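PDB 6C4M: yersinopine synthase from Yersinia pestis, which catalyses the NADPH-dependent reductive condensation of pyruvate with an amino-acid-derived intermediate, the last step in making the metallophore yersinopine. Local coordinates for residues Asp299-Ala304 against Leu351-Ala356; Arg323-Asp328 against Val359-Leu364. All coordinates share one frame; numbering follows the deposited sequence.

Interaction 1 of 2, residues Asp299-Ala304 against Leu351-Ala356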
ATOM      1  N   ASP A 299       7.639 -12.577  -7.990  1.00 26.03           N
ATOM      2  CA  ASP A 299       7.757 -14.016  -7.699  1.00 24.64           C
ATOM      3  C   ASP A 299       6.382 -14.672  -7.537  1.00 28.09           C
ATOM      4  O   ASP A 299       6.209 -15.845  -7.881  1.00 27.04           O
ATOM      5  CB  ASP A 299       8.575 -14.282  -6.428  1.00 26.80           C
ATOM      6  CG  ASP A 299      10.075 -14.048  -6.602  1.00 29.02           C
ATOM      7  OD1 ASP A 299      10.570 -14.008  -7.749  1.00 29.31           O
ATOM      8  OD2 ASP A 299      10.768 -13.975  -5.567  1.00 28.03           O
ATOM      9  N   LEU A 300       5.410 -13.948  -6.976  1.00 25.90           N
ATOM     10  CA  LEU A 300       4.074 -14.491  -6.840  1.00 31.47           C
ATOM     11  C   LEU A 300       3.479 -14.777  -8.212  1.00 34.69           C
ATOM     12  O   LEU A 300       2.942 -15.863  -8.467  1.00 24.13           O
ATOM     13  CB  LEU A 300       3.206 -13.520  -6.043  1.00 28.56           C
ATOM     14  CG  LEU A 300       1.717 -13.847  -5.852  1.00 35.11           C
ATOM     15  CD1 LEU A 300       1.559 -15.164  -5.225  1.00 40.47           C
ATOM     16  CD2 LEU A 300       1.056 -12.788  -4.990  1.00 39.64           C
ATOM     17  N   ALA A 301       3.583 -13.813  -9.118  1.00 30.63           N
ATOM     18  CA  ALA A 301       3.073 -14.017 -10.464  1.00 33.99           C
ATOM     19  C   ALA A 301       3.849 -15.107 -11.197  1.00 28.39           C
ATOM     20  O   ALA A 301       3.256 -15.910 -11.917  1.00 26.57           O
ATOM     21  CB  ALA A 301       3.136 -12.699 -11.228  1.00 34.18           C
ATOM     22  N   GLY A 302       5.181 -15.117 -11.073  1.00 27.80           N
ATOM     23  CA  GLY A 302       5.982 -16.118 -11.772  1.00 28.27           C
ATOM     24  C   GLY A 302       5.736 -17.535 -11.278  1.00 29.43           C
ATOM     25  O   GLY A 302       5.736 -18.495 -12.064  1.00 30.64           O
ATOM     26  N   LEU A 303       5.560 -17.702  -9.965  1.00 26.66           N
ATOM     27  CA  LEU A 303       5.251 -19.037  -9.441  1.00 24.58           C
ATOM     28  C   LEU A 303       3.889 -19.545  -9.930  1.00 31.74           C
ATOM     29  O   LEU A 303       3.736 -20.736 -10.255  1.00 27.87           O
ATOM     30  CB  LEU A 303       5.318 -19.007  -7.907  1.00 30.15           C
ATOM     31  CG  LEU A 303       5.019 -20.316  -7.161  1.00 28.37           C
ATOM     32  CD1 LEU A 303       6.015 -21.378  -7.546  1.00 29.25           C
ATOM     33  CD2 LEU A 303       5.008 -20.101  -5.659  1.00 25.93           C
ATOM     34  N   ALA A 304       2.888 -18.666  -9.998  1.00 30.28           N
ATOM     35  CA  ALA A 304       1.620 -19.044 -10.619  1.00 26.17           C
ATOM     36  C   ALA A 304       1.824 -19.489 -12.068  1.00 27.66           C
ATOM     37  O   ALA A 304       1.214 -20.468 -12.511  1.00 33.47           O
ATOM     38  CB  ALA A 304       0.632 -17.868 -10.541  1.00 30.68           C
ATOM     39  N   LEU A 351       3.473  -7.547 -16.414  1.00 36.26           N
ATOM     40  CA  LEU A 351       3.629  -6.343 -15.611  1.00 34.38           C
ATOM     41  C   LEU A 351       2.287  -5.898 -15.056  1.00 29.17           C
ATOM     42  O   LEU A 351       2.196  -5.424 -13.916  1.00 29.28           O
ATOM     43  CB  LEU A 351       4.281  -5.231 -16.437  1.00 38.72           C
ATOM     44  CG  LEU A 351       4.676  -3.992 -15.639  1.00 40.47           C
ATOM     45  CD1 LEU A 351       5.593  -4.345 -14.465  1.00 42.98           C
ATOM     46  CD2 LEU A 351       5.364  -3.020 -16.545  1.00 48.67           C
ATOM     47  N   GLU A 352       1.229  -6.071 -15.838  1.00 30.74           N
ATOM     48  CA  GLU A 352      -0.099  -5.682 -15.368  1.00 31.73           C
ATOM     49  C   GLU A 352      -0.633  -6.666 -14.340  1.00 32.49           C
ATOM     50  O   GLU A 352      -1.300  -6.266 -13.375  1.00 27.09           O
ATOM     51  CB  GLU A 352      -1.080  -5.578 -16.531  1.00 37.45           C
ATOM     52  CG  GLU A 352      -2.370  -4.868 -16.109  1.00 40.09           C
ATOM     53  CD  GLU A 352      -3.216  -4.403 -17.280  1.00 42.35           C
ATOM     54  OE1 GLU A 352      -2.909  -4.752 -18.445  1.00 39.04           O
ATOM     55  OE2 GLU A 352      -4.198  -3.691 -17.016  1.00 40.07           O
ATOM     56  N   GLN A 353      -0.376  -7.962 -14.546  1.00 33.05           N
ATOM     57  CA  GLN A 353      -0.638  -8.939 -13.504  1.00 31.62           C
ATOM     58  C   GLN A 353       0.014  -8.526 -12.197  1.00 27.54           C
ATOM     59  O   GLN A 353      -0.613  -8.563 -11.126  1.00 28.96           O
ATOM     60  CB  GLN A 353      -0.113 -10.325 -13.931  1.00 31.56           C
ATOM     61  CG  GLN A 353      -0.964 -11.056 -14.963  1.00 32.25           C
ATOM     62  CD  GLN A 353      -0.532 -12.528 -15.083  1.00 36.87           C
ATOM     63  OE1 GLN A 353       0.504 -12.934 -14.544  1.00 37.97           O
ATOM     64  NE2 GLN A 353      -1.330 -13.319 -15.764  1.00 34.27           N
ATOM     65  N   GLN A 354       1.283  -8.114 -12.270  1.00 26.45           N
ATOM     66  CA  GLN A 354       1.996  -7.764 -11.063  1.00 28.04           C
ATOM     67  C   GLN A 354       1.390  -6.538 -10.405  1.00 31.24           C
ATOM     68  O   GLN A 354       1.157  -6.527  -9.189  1.00 26.70           O
ATOM     69  CB  GLN A 354       3.475  -7.556 -11.397  1.00 35.37           C
ATOM     70  CG  GLN A 354       4.212  -8.911 -11.646  1.00 30.13           C
ATOM     71  CD  GLN A 354       5.607  -8.698 -12.213  1.00 31.68           C
ATOM     72  OE1 GLN A 354       6.286  -7.760 -11.842  1.00 31.31           O
ATOM     73  NE2 GLN A 354       6.002  -9.532 -13.153  1.00 36.85           N
ATOM     74  N   TYR A 355       1.151  -5.482 -11.187  1.00 29.64           N
ATOM     75  CA  TYR A 355       0.520  -4.283 -10.639  1.00 31.78           C
ATOM     76  C   TYR A 355      -0.772  -4.665  -9.923  1.00 27.48           C
ATOM     77  O   TYR A 355      -0.983  -4.297  -8.759  1.00 26.31           O
ATOM     78  CB  TYR A 355       0.279  -3.261 -11.768  1.00 31.39           C
ATOM     79  CG  TYR A 355      -0.281  -1.885 -11.382  1.00 30.00           C
ATOM     80  CD1 TYR A 355      -0.268  -1.433 -10.073  1.00 29.29           C
ATOM     81  CD2 TYR A 355      -0.812  -1.049 -12.351  1.00 30.90           C
ATOM     82  CE1 TYR A 355      -0.771  -0.207  -9.746  1.00 32.19           C
ATOM     83  CE2 TYR A 355      -1.337   0.192 -12.031  1.00 33.10           C
ATOM     84  CZ  TYR A 355      -1.310   0.610 -10.726  1.00 30.83           C
ATOM     85  OH  TYR A 355      -1.784   1.858 -10.394  1.00 32.31           O
ATOM     86  N   ALA A 356      -1.605  -5.490 -10.577  1.00 29.50           N
ATOM     87  CA  ALA A 356      -2.872  -5.887  -9.966  1.00 30.55           C
ATOM     88  C   ALA A 356      -2.650  -6.601  -8.642  1.00 29.48           C
ATOM     89  O   ALA A 356      -3.350  -6.319  -7.660  1.00 27.84           O
ATOM     90  CB  ALA A 356      -3.680  -6.758 -10.922  1.00 30.92           C
TER
HETATM   91  O   HOH W   1       0.484 -15.283 -12.841  1.00 34.21           O
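Two helices of the helical part of this opine dehydrogenase, 294-313 and 350-364, pack closely where Ala-301 faces Gln-353 and Gln-354. The CA atoms of Ala-301 and Gln-354 are 6.4 Å apart, a separation that the small alanine side chain permits. The methyl group of Ala-301 points at the other helix, and its CB lies 4.0 Å from CG of Gln-354. A chi1 of -75° sets that CG beside the backbone N of Gln-354, where it meets the methyl; from there the extended chain reaches across helix 294-313 and also touches Ile-297 and Ala-298. The Ala-301 methyl touches Leu-357 as well, one turn on from Gln-353 and Gln-354. The contact borders the dimer interface, since Gln-354 also packs on Tyr-355 of the second subunit, and the two Tyr-355 rings, one from each chain, meet nearby. OE1 of Gln-353 lies 4.2 Å from the same CB of Ala-301. The Gln-353 amide has a partner at both ends: NE2 is hydrogen-bonded to the backbone oxygen of Phe-345, and OE1 accepts from a water. That water joins the two helices by donating to Gln-353 OE1 at 2.9 Å and to Ala-301 O at 3.0 Å.

Interaction 2 of 2, residues Arg323-Asp328 against Val359-Leu364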
ATOM      1  N   ARG A 323      -8.815 -13.993  -9.500  1.00 30.74           N
ATOM      2  CA  ARG A 323     -10.217 -14.322  -9.208  1.00 36.70           C
ATOM      3  C   ARG A 323     -10.332 -15.219  -7.979  1.00 34.81           C
ATOM      4  O   ARG A 323     -11.199 -14.997  -7.122  1.00 32.36           O
ATOM      5  CB  ARG A 323     -10.890 -15.004 -10.412  1.00 35.21           C
ATOM      6  CG  ARG A 323     -12.434 -15.288 -10.239  1.00 33.58           C
ATOM      7  CD  ARG A 323     -12.908 -16.554 -10.990  1.00 39.02           C
ATOM      8  NE  ARG A 323     -12.147 -17.675 -10.475  1.00 43.54           N
ATOM      9  CZ  ARG A 323     -12.329 -18.223  -9.280  1.00 40.94           C
ATOM     10  NH1 ARG A 323     -13.315 -17.812  -8.479  1.00 39.87           N
ATOM     11  NH2 ARG A 323     -11.524 -19.205  -8.902  1.00 41.17           N
ATOM     12  N   PHE A 324      -9.476 -16.240  -7.886  1.00 31.22           N
ATOM     13  CA  PHE A 324      -9.480 -17.134  -6.725  1.00 33.19           C
ATOM     14  C   PHE A 324      -9.207 -16.358  -5.441  1.00 28.90           C
ATOM     15  O   PHE A 324      -9.935 -16.495  -4.454  1.00 29.86           O
ATOM     16  CB  PHE A 324      -8.435 -18.238  -6.931  1.00 30.74           C
ATOM     17  CG  PHE A 324      -8.240 -19.149  -5.739  1.00 32.32           C
ATOM     18  CD1 PHE A 324      -9.246 -20.033  -5.341  1.00 37.27           C
ATOM     19  CD2 PHE A 324      -7.029 -19.165  -5.051  1.00 36.70           C
ATOM     20  CE1 PHE A 324      -9.061 -20.891  -4.254  1.00 37.77           C
ATOM     21  CE2 PHE A 324      -6.835 -20.027  -3.969  1.00 39.75           C
ATOM     22  CZ  PHE A 324      -7.848 -20.897  -3.581  1.00 37.91           C
ATOM     23  N   LEU A 325      -8.140 -15.556  -5.425  1.00 31.36           N
ATOM     24  CA  LEU A 325      -7.826 -14.784  -4.224  1.00 33.34           C
ATOM     25  C   LEU A 325      -8.973 -13.872  -3.828  1.00 33.82           C
ATOM     26  O   LEU A 325      -9.325 -13.771  -2.647  1.00 33.95           O
ATOM     27  CB  LEU A 325      -6.582 -13.939  -4.438  1.00 31.78           C
ATOM     28  CG  LEU A 325      -5.289 -14.679  -4.722  1.00 36.11           C
ATOM     29  CD1 LEU A 325      -4.161 -13.677  -5.095  1.00 34.14           C
ATOM     30  CD2 LEU A 325      -4.871 -15.510  -3.519  1.00 37.32           C
ATOM     31  N   ASN A 326      -9.525 -13.145  -4.794  1.00 30.49           N
ATOM     32  CA  ASN A 326     -10.531 -12.151  -4.450  1.00 33.24           C
ATOM     33  C   ASN A 326     -11.874 -12.820  -4.183  1.00 35.00           C
ATOM     34  O   ASN A 326     -12.487 -12.593  -3.135  1.00 31.42           O
ATOM     35  CB  ASN A 326     -10.667 -11.124  -5.573  1.00 31.95           C
ATOM     36  CG  ASN A 326     -11.472  -9.905  -5.166  1.00 31.17           C
ATOM     37  OD1 ASN A 326     -10.952  -8.961  -4.578  1.00 35.27           O
ATOM     38  ND2 ASN A 326     -12.767  -9.927  -5.480  1.00 35.36           N
ATOM     39  N   ASP A 327     -12.329 -13.660  -5.117  1.00 32.18           N
ATOM     40  CA  ASP A 327     -13.717 -14.122  -5.090  1.00 35.45           C
ATOM     41  C   ASP A 327     -13.903 -15.383  -4.252  1.00 34.33           C
ATOM     42  O   ASP A 327     -15.004 -15.618  -3.759  1.00 36.87           O
ATOM     43  CB  ASP A 327     -14.238 -14.374  -6.514  1.00 33.60           C
ATOM     44  CG  ASP A 327     -14.406 -13.106  -7.329  1.00 40.67           C
ATOM     45  OD1 ASP A 327     -14.105 -11.982  -6.829  1.00 36.82           O
ATOM     46  OD2 ASP A 327     -14.838 -13.243  -8.500  1.00 37.96           O
ATOM     47  N   ASP A 328     -12.877 -16.198  -4.066  1.00 40.62           N
ATOM     48  CA  ASP A 328     -13.003 -17.378  -3.208  1.00 42.16           C
ATOM     49  C   ASP A 328     -12.377 -17.217  -1.827  1.00 44.25           C
ATOM     50  O   ASP A 328     -12.647 -18.049  -0.959  1.00 45.64           O
ATOM     51  CB  ASP A 328     -12.379 -18.595  -3.876  1.00 38.78           C
ATOM     52  CG  ASP A 328     -13.045 -18.951  -5.196  1.00 41.77           C
ATOM     53  OD1 ASP A 328     -14.171 -18.470  -5.457  1.00 42.43           O
ATOM     54  OD2 ASP A 328     -12.440 -19.727  -5.973  1.00 40.98           O
ATOM     55  N   VAL A 359      -1.496  -4.168  -5.956  1.00 24.78           N
ATOM     56  CA  VAL A 359      -2.636  -3.392  -5.476  1.00 27.95           C
ATOM     57  C   VAL A 359      -3.475  -4.250  -4.543  1.00 32.08           C
ATOM     58  O   VAL A 359      -3.873  -3.815  -3.448  1.00 28.84           O
ATOM     59  CB  VAL A 359      -3.461  -2.828  -6.656  1.00 29.77           C
ATOM     60  CG1 VAL A 359      -4.718  -2.154  -6.150  1.00 31.37           C
ATOM     61  CG2 VAL A 359      -2.663  -1.794  -7.432  1.00 26.44           C
ATOM     62  N   ARG A 360      -3.727  -5.496  -4.943  1.00 26.65           N
ATOM     63  CA  ARG A 360      -4.491  -6.391  -4.087  1.00 28.13           C
ATOM     64  C   ARG A 360      -3.898  -6.490  -2.682  1.00 28.56           C
ATOM     65  O   ARG A 360      -4.605  -6.280  -1.693  1.00 28.61           O
ATOM     66  CB  ARG A 360      -4.577  -7.767  -4.734  1.00 31.80           C
ATOM     67  CG  ARG A 360      -5.654  -8.587  -4.118  1.00 40.65           C
ATOM     68  CD  ARG A 360      -5.093  -9.790  -3.498  1.00 36.80           C
ATOM     69  NE  ARG A 360      -6.140 -10.509  -2.804  1.00 39.82           N
ATOM     70  CZ  ARG A 360      -5.927 -11.413  -1.875  1.00 46.29           C
ATOM     71  NH1 ARG A 360      -4.671 -11.751  -1.545  1.00 41.41           N
ATOM     72  NH2 ARG A 360      -6.982 -11.979  -1.294  1.00 35.25           N
ATOM     73  N   TYR A 361      -2.589  -6.791  -2.563  1.00 29.32           N
ATOM     74  CA  TYR A 361      -2.010  -6.940  -1.229  1.00 30.13           C
ATOM     75  C   TYR A 361      -1.932  -5.626  -0.465  1.00 30.65           C
ATOM     76  O   TYR A 361      -2.029  -5.620   0.769  1.00 33.75           O
ATOM     77  CB  TYR A 361      -0.655  -7.640  -1.328  1.00 26.53           C
ATOM     78  CG  TYR A 361      -0.897  -9.116  -1.452  1.00 29.77           C
ATOM     79  CD1 TYR A 361      -1.050  -9.904  -0.321  1.00 30.01           C
ATOM     80  CD2 TYR A 361      -1.033  -9.721  -2.697  1.00 29.59           C
ATOM     81  CE1 TYR A 361      -1.345 -11.263  -0.421  1.00 34.92           C
ATOM     82  CE2 TYR A 361      -1.331 -11.076  -2.810  1.00 32.70           C
ATOM     83  CZ  TYR A 361      -1.488 -11.845  -1.675  1.00 34.06           C
ATOM     84  OH  TYR A 361      -1.752 -13.205  -1.808  1.00 39.62           O
ATOM     85  N   THR A 362      -1.763  -4.503  -1.150  1.00 30.79           N
ATOM     86  CA  THR A 362      -1.874  -3.217  -0.460  1.00 32.83           C
ATOM     87  C   THR A 362      -3.278  -3.046   0.112  1.00 31.17           C
ATOM     88  O   THR A 362      -3.449  -2.717   1.292  1.00 34.38           O
ATOM     89  CB  THR A 362      -1.514  -2.090  -1.430  1.00 29.19           C
ATOM     90  OG1 THR A 362      -0.200  -2.304  -1.914  1.00 30.95           O
ATOM     91  CG2 THR A 362      -1.629  -0.671  -0.784  1.00 34.18           C
ATOM     92  N   ALA A 363      -4.299  -3.304  -0.709  1.00 31.45           N
ATOM     93  CA  ALA A 363      -5.683  -3.119  -0.264  1.00 32.61           C
ATOM     94  C   ALA A 363      -6.016  -4.018   0.922  1.00 40.79           C
ATOM     95  O   ALA A 363      -6.773  -3.625   1.819  1.00 35.94           O
ATOM     96  CB  ALA A 363      -6.632  -3.415  -1.412  1.00 29.73           C
ATOM     97  N   LEU A 364      -5.457  -5.232   0.926  1.00 38.41           N
ATOM     98  CA  LEU A 364      -5.700  -6.219   1.977  1.00 41.60           C
ATOM     99  C   LEU A 364      -5.336  -5.691   3.357  1.00 43.76           C
ATOM    100  O   LEU A 364      -5.996  -6.022   4.345  1.00 46.49           O
ATOM    101  CB  LEU A 364      -4.886  -7.489   1.671  1.00 40.45           C
ATOM    102  CG  LEU A 364      -5.498  -8.882   1.770  1.00 44.45           C
ATOM    103  CD1 LEU A 364      -6.830  -8.972   1.056  1.00 46.68           C
ATOM    104  CD2 LEU A 364      -4.518  -9.964   1.210  1.00 40.37           C
TER
HETATM  105  O   HOH W   2      -8.543  -9.649  -2.847  1.00 37.80           O
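Helices 323-328 and 359-364 run in nearly the same direction, their axes 29° apart and 12.0 Å from each other at closest approach, with Asn-326 and Arg-360 nearest in the backbone. Side chains bridge this wide gap, chiefly Leu-325 and Arg-360, which cross at about a right angle. CB of Leu-325 sits over the centre of one face of the Arg-360 guanidinium, 3.7 Å from CZ. On the opposite face lies Leu-364 CD1, displaced toward the rim, so the flat cation is sandwiched between two leucines. Its chain leaves the backbone with CG anti to N and bends at chi2 (-118°), bringing the head across to helix 321-329. NH2 donates to O of Tyr-330, just past the end of that helix, and comes within 3.2 Å of Leu-325 O. At the guanidinium edge, NE gives its hydrogen to a water at 2.6 Å, and this water donates to Asn-326 OD1 at 3.0 Å. OD1 also accepts from Val-332 N, while at the other end of the amide Asn-326 ND2 bonds Asp-327 OD1 at 2.8 Å, nearly straight at 170°. Leu-325 CD1 also meets Tyr-361, 4.1 Å from OH. Leu-325 and Tyr-361 both touch Val-259, making this a buried packing of two roughly parallel helices against helix 255-264, which carries His-260, the probable proton donor/acceptor.

How the interactions relate
Helix 350-364 is common to both contacts: its 351-356 part meets helix 294-313 in interaction 1, and its 359-364 part meets helix 321-329, which follows 294-313 in the chain, in interaction 2. The centres lie about 12 Å apart, and the contacts touch where Leu-300 CD2 comes 3.7 Å from Tyr-361 CE2. Leu-300, next to Ala-301, also reaches Pro-262 of helix 255-264, the helix that interaction 2 touches too. Interaction 2 is nearer the probable catalytic residue His-260, with the side chain of Tyr-361 about 8 Å from that of His-260 and that of Leu-325 about 13 Å from the bound NADP. Elsewhere on helix 350-364, Thr-362 packs on Thr-362 of the second subunit.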